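Local coordinates for protein acyl-CoA dehydrogenase (Bacillus anthracis, PDB 3OWA) that binds FAD and probably catalyses the flavin-dependent alpha,beta-dehydrogenation of acyl-CoA thioesters, at residues S97-A102 with S324-V329; I264-R269 with E356-C361. All coordinates share one frame; numbering follows the deposited sequence.

Contact 1: S97-A102 with S324-V329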
loop_
_atom_site.group_PDB
_atom_site.type_symbol
_atom_site.label_atom_id
_atom_site.label_comp_id
_atom_site.label_asym_id
_atom_site.label_seq_id
_atom_site.Cartn_x
_atom_site.Cartn_y
_atom_site.Cartn_z
ATOM N N SER A 97 -4.746 30.307 -6.424
ATOM C CA SER A 97 -3.582 30.369 -7.286
ATOM C C SER A 97 -2.385 29.600 -6.721
ATOM O O SER A 97 -1.772 28.807 -7.416
ATOM C CB SER A 97 -3.194 31.840 -7.542
ATOM O OG SER A 97 -4.228 32.508 -8.241
ATOM N N SER A 98 -2.041 29.824 -5.466
ATOM C CA SER A 98 -0.895 29.082 -4.919
ATOM C C SER A 98 -1.191 27.585 -4.662
ATOM O O SER A 98 -0.268 26.774 -4.634
ATOM C CB SER A 98 -0.298 29.794 -3.698
ATOM O OG SER A 98 -1.215 29.857 -2.637
ATOM N N ALA A 99 -2.465 27.207 -4.543
ATOM C CA ALA A 99 -2.834 25.786 -4.507
ATOM C C ALA A 99 -2.606 25.188 -5.892
ATOM O O ALA A 99 -2.067 24.109 -6.027
ATOM C CB ALA A 99 -4.292 25.581 -4.053
ATOM N N LEU A 100 -3.018 25.899 -6.925
ATOM C CA LEU A 100 -2.844 25.416 -8.282
ATOM C C LEU A 100 -1.369 25.290 -8.633
ATOM O O LEU A 100 -0.979 24.362 -9.355
ATOM C CB LEU A 100 -3.559 26.340 -9.259
ATOM C CG LEU A 100 -5.045 26.007 -9.397
ATOM C CD1 LEU A 100 -5.831 27.109 -10.157
ATOM C CD2 LEU A 100 -5.212 24.653 -10.087
ATOM N N ILE A 101 -0.542 26.212 -8.121
ATOM C CA ILE A 101 0.880 26.093 -8.352
ATOM C C ILE A 101 1.433 24.783 -7.725
ATOM O O ILE A 101 2.168 24.022 -8.379
ATOM C CB ILE A 101 1.669 27.334 -7.850
ATOM C CG1 ILE A 101 1.386 28.564 -8.741
ATOM C CG2 ILE A 101 3.188 27.036 -7.823
ATOM C CD1 ILE A 101 1.696 29.919 -8.033
ATOM N N ALA A 102 1.027 24.484 -6.492
ATOM C CA ALA A 102 1.455 23.224 -5.846
ATOM C C ALA A 102 0.940 21.979 -6.570
ATOM O O ALA A 102 1.670 20.985 -6.730
ATOM C CB ALA A 102 1.049 23.192 -4.366
ATOM N N SER A 324 -12.746 17.716 -2.104
ATOM C CA SER A 324 -12.655 18.108 -0.712
ATOM C C SER A 324 -11.449 19.041 -0.409
ATOM O O SER A 324 -11.526 19.907 0.474
ATOM C CB SER A 324 -12.680 16.871 0.218
ATOM O OG SER A 324 -11.580 16.027 -0.032
ATOM N N VAL A 325 -10.355 18.890 -1.156
ATOM C CA VAL A 325 -9.186 19.770 -0.966
ATOM C C VAL A 325 -9.491 21.213 -1.401
ATOM O O VAL A 325 -9.162 22.155 -0.674
ATOM C CB VAL A 325 -7.893 19.224 -1.657
ATOM C CG1 VAL A 325 -6.760 20.172 -1.490
ATOM C CG2 VAL A 325 -7.475 17.898 -1.023
ATOM N N TYR A 326 -10.071 21.394 -2.587
ATOM C CA TYR A 326 -10.365 22.745 -3.071
ATOM C C TYR A 326 -11.505 23.415 -2.310
ATOM O O TYR A 326 -11.548 24.628 -2.223
ATOM C CB TYR A 326 -10.591 22.790 -4.588
ATOM C CG TYR A 326 -9.270 22.805 -5.316
ATOM C CD1 TYR A 326 -8.737 21.634 -5.880
ATOM C CD2 TYR A 326 -8.517 23.976 -5.378
ATOM C CE1 TYR A 326 -7.476 21.662 -6.520
ATOM C CE2 TYR A 326 -7.284 24.021 -6.010
ATOM C CZ TYR A 326 -6.768 22.857 -6.568
ATOM O OH TYR A 326 -5.550 22.916 -7.183
ATOM N N ARG A 327 -12.382 22.605 -1.734
ATOM C CA ARG A 327 -13.362 23.083 -0.785
ATOM C C ARG A 327 -12.639 23.762 0.367
ATOM O O ARG A 327 -12.989 24.864 0.738
ATOM C CB ARG A 327 -14.218 21.929 -0.261
ATOM C CG ARG A 327 -15.194 22.323 0.849
ATOM C CD ARG A 327 -16.145 21.199 1.162
ATOM N NE ARG A 327 -17.139 21.550 2.173
ATOM C CZ ARG A 327 -18.039 20.704 2.673
ATOM N NH1 ARG A 327 -18.090 19.431 2.266
ATOM N NH2 ARG A 327 -18.888 21.137 3.591
ATOM N N THR A 328 -11.642 23.094 0.950
ATOM C CA THR A 328 -10.901 23.675 2.051
ATOM C C THR A 328 -10.174 24.965 1.633
ATOM O O THR A 328 -10.188 25.965 2.378
ATOM C CB THR A 328 -9.895 22.642 2.626
ATOM O OG1 THR A 328 -10.615 21.511 3.109
ATOM C CG2 THR A 328 -9.096 23.224 3.771
ATOM N N VAL A 329 -9.523 24.931 0.464
ATOM C CA VAL A 329 -8.830 26.105 -0.070
ATOM C C VAL A 329 -9.842 27.253 -0.207
ATOM O O VAL A 329 -9.578 28.384 0.223
ATOM C CB VAL A 329 -8.121 25.806 -1.419
ATOM C CG1 VAL A 329 -7.411 27.043 -1.922
ATOM C CG2 VAL A 329 -7.084 24.634 -1.262
#
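Tyr326 spans most of the gap to Ala99 and Leu100, and its ring is the long member of a small apolar cluster between two helices. The segment axes stay 11.0 Å apart at their nearest and run roughly antiparallel, at 147°, a spacing wide enough for an aromatic side chain. At the root of the tyrosine, CB makes no near approach to 97-102; the first torsion (chi1 -81°) sets CG anti to the carbonyl carbon, and from there the ring extends toward the partner helix. Beyond CG, the CD2 side of the ring leads to CE2, which meets Ala99 CB at 3.9 Å. CZ comes next, 4.2 Å from Leu100 CD2. The tip, OH, then lies 3.4 Å from Leu100 CD2 and 3.8 Å from Leu100 CG, with the two side chains crossing at about a right angle. Both the alanine methyl and the leucine branch approach the ring obliquely. The hydroxyl is not left among carbons alone: it hydrogen-bonds to OE2 of Glu103, one turn beyond Ala99 on the same helix, so tyrosine serves both an apolar and a polar neighbour here.

Ala99 points its CB toward the other helix, and a methyl fits between the tyrosine ring and Val329. This CB lies 4.1 Å from both CG1 and CG2 of Val329; a beta-branched residue presents two methyls close to its backbone. All four touching residues are buried. Helix 257-293 places Val274 against Ala99 and Tyr270 against Val329. Helix 35-52 brings His37 to Leu100, and Phe33, just before that helix, meets the Tyr326 ring edge-to-face; helix 95-105 of the N-terminal domain is thereby seated on helices 257-293 and 305-336 of the C-terminal domain.

Contact 2: I264-R269 with E356-C361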
loop_
_atom_site.group_PDB
_atom_site.type_symbol
_atom_site.label_atom_id
_atom_site.label_comp_id
_atom_site.label_asym_id
_atom_site.label_seq_id
_atom_site.Cartn_x
_atom_site.Cartn_y
_atom_site.Cartn_z
ATOM N N ILE A 264 1.692 26.822 11.097
ATOM C CA ILE A 264 2.393 26.397 9.892
ATOM C C ILE A 264 1.959 24.968 9.446
ATOM O O ILE A 264 1.791 24.675 8.241
ATOM C CB ILE A 264 3.920 26.488 10.111
ATOM C CG1 ILE A 264 4.338 27.961 10.353
ATOM C CG2 ILE A 264 4.721 25.844 8.950
ATOM C CD1 ILE A 264 3.863 28.995 9.256
ATOM N N LEU A 265 1.762 24.108 10.437
ATOM C CA LEU A 265 1.343 22.735 10.227
ATOM C C LEU A 265 0.043 22.652 9.436
ATOM O O LEU A 265 -0.064 21.829 8.522
ATOM C CB LEU A 265 1.129 22.095 11.579
ATOM C CG LEU A 265 1.596 20.677 11.875
ATOM C CD1 LEU A 265 0.701 20.149 13.005
ATOM C CD2 LEU A 265 1.592 19.728 10.656
ATOM N N ASN A 266 -0.926 23.516 9.765
ATOM C CA ASN A 266 -2.219 23.521 9.074
ATOM C C ASN A 266 -2.043 23.783 7.605
ATOM O O ASN A 266 -2.720 23.191 6.786
ATOM C CB ASN A 266 -3.184 24.583 9.607
ATOM C CG ASN A 266 -3.579 24.368 11.037
ATOM O OD1 ASN A 266 -3.701 25.334 11.818
ATOM N ND2 ASN A 266 -3.780 23.123 11.411
ATOM N N ILE A 267 -1.169 24.722 7.281
ATOM C CA ILE A 267 -0.941 25.115 5.902
ATOM C C ILE A 267 -0.222 23.987 5.179
ATOM O O ILE A 267 -0.623 23.600 4.083
ATOM C CB ILE A 267 -0.141 26.444 5.827
ATOM C CG1 ILE A 267 -0.999 27.611 6.374
ATOM C CG2 ILE A 267 0.313 26.695 4.381
ATOM C CD1 ILE A 267 -0.226 28.875 6.713
ATOM N N GLY A 268 0.793 23.421 5.823
ATOM C CA GLY A 268 1.538 22.248 5.300
ATOM C C GLY A 268 0.646 21.061 4.960
ATOM O O GLY A 268 0.783 20.446 3.905
ATOM N N ARG A 269 -0.310 20.811 5.840
ATOM C CA ARG A 269 -1.317 19.804 5.686
ATOM C C ARG A 269 -2.157 19.966 4.450
ATOM O O ARG A 269 -2.283 19.026 3.661
ATOM C CB ARG A 269 -2.240 19.778 6.918
ATOM C CG ARG A 269 -2.013 18.572 7.769
ATOM C CD ARG A 269 -1.292 18.757 9.044
ATOM N NE ARG A 269 -2.236 18.947 10.143
ATOM C CZ ARG A 269 -2.049 18.586 11.419
ATOM N NH1 ARG A 269 -2.964 18.876 12.329
ATOM N NH2 ARG A 269 -0.967 17.942 11.805
ATOM N N GLU A 356 -8.792 28.353 11.482
ATOM C CA GLU A 356 -10.248 28.122 11.636
ATOM C C GLU A 356 -10.615 26.752 11.064
ATOM O O GLU A 356 -11.471 26.030 11.614
ATOM C CB GLU A 356 -11.036 29.225 10.914
ATOM C CG GLU A 356 -12.520 28.977 10.765
ATOM C CD GLU A 356 -13.257 29.005 12.106
ATOM O OE1 GLU A 356 -12.742 29.613 13.068
ATOM O OE2 GLU A 356 -14.354 28.417 12.210
ATOM N N TYR A 357 -9.919 26.377 9.985
ATOM C CA TYR A 357 -10.206 25.133 9.292
ATOM C C TYR A 357 -9.171 24.037 9.527
ATOM O O TYR A 357 -8.914 23.228 8.635
ATOM C CB TYR A 357 -10.410 25.412 7.814
ATOM C CG TYR A 357 -11.452 26.480 7.617
ATOM C CD1 TYR A 357 -11.098 27.748 7.196
ATOM C CD2 TYR A 357 -12.791 26.220 7.895
ATOM C CE1 TYR A 357 -12.047 28.741 7.045
ATOM C CE2 TYR A 357 -13.746 27.184 7.735
ATOM C CZ TYR A 357 -13.374 28.448 7.322
ATOM O OH TYR A 357 -14.335 29.416 7.167
ATOM N N ALA A 358 -8.599 23.996 10.733
ATOM C CA ALA A 358 -7.605 22.960 11.079
ATOM C C ALA A 358 -8.152 21.559 10.860
ATOM O O ALA A 358 -7.407 20.686 10.432
ATOM C CB ALA A 358 -7.071 23.121 12.508
ATOM N N ILE A 359 -9.444 21.340 11.140
ATOM C CA ILE A 359 -10.039 20.018 10.950
ATOM C C ILE A 359 -10.011 19.588 9.487
ATOM O O ILE A 359 -9.509 18.523 9.159
ATOM C CB ILE A 359 -11.461 19.901 11.519
ATOM C CG1 ILE A 359 -11.416 19.942 13.045
ATOM C CG2 ILE A 359 -12.109 18.605 11.040
ATOM C CD1 ILE A 359 -12.800 20.181 13.706
ATOM N N GLU A 360 -10.572 20.417 8.627
ATOM C CA GLU A 360 -10.562 20.196 7.195
ATOM C C GLU A 360 -9.127 19.987 6.646
ATOM O O GLU A 360 -8.918 19.142 5.782
ATOM C CB GLU A 360 -11.276 21.370 6.496
ATOM C CG GLU A 360 -12.784 21.454 6.831
ATOM C CD GLU A 360 -13.122 22.267 8.112
ATOM O OE1 GLU A 360 -14.307 22.627 8.250
ATOM O OE2 GLU A 360 -12.224 22.539 8.969
ATOM N N CYS A 361 -8.145 20.739 7.151
ATOM C CA CYS A 361 -6.737 20.581 6.703
ATOM C C CYS A 361 -6.189 19.194 7.014
ATOM O O CYS A 361 -5.537 18.562 6.159
ATOM C CB CYS A 361 -5.820 21.640 7.359
ATOM S SG CYS A 361 -6.129 23.343 6.767
HETATM O O HOH W 1 -4.582 20.803 10.863
#
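Cys361 packs its side chain against the backbone of helix 257-293, with CB 3.5 Å and SG 3.4 Å from Asn266 O. A first torsion of -69° puts SG beside its own backbone N, from where it reaches Asn266 O; the slim thiol suits a place where the two backbones come close, Arg269 CA and Cys361 CA being 5.6 Å apart. One turn earlier, Ala358 CB lies 3.5 Å from Asn266 ND2. Both segments belong to the helical C-terminal domain of the acyl-CoA dehydrogenase fold, where helix 257-293 packs on the start of helix 358-383; Tyr357 is the N-cap residue of the latter. Arg269 sets CB against Cys361 O (3.6 Å), and its chain then bends at chi2 (106°) and chi3 (94°), turning the guanidinium back toward Asn266 and Ala358. There NH1 of Arg269 donates to a water 2.9 Å away, which lies in the guanidinium plane at its edge. The same water donates to Ala358 O at 2.9 Å, so that it bridges the two helices; Asn266 ND2 also comes close to it, but that bond is doubtful. NH2 of the same guanidinium makes a weak hydrogen bond to Glu408 O.

In the fold
The two contacts alternate along the chain: 97-102, then 264-269 after the strand-rich middle domain, then 324-329 and finally 356-361. Their centres lie 12 Å apart near the middle of the molecule, and they touch directly where Thr328 packs against Glu360 and Cys361. Helix 257-293 ties them together, supplying one side of contact 2 and, further along, flanking contact 1. Contact 1 joins the N-terminal helical domain to the C-terminal one, whereas contact 2 is internal to the latter. Through contact 1 the two helical domains pack against each other; on the contact 2 side, the Arg269 side chain lies about 9 Å from a bound FAD.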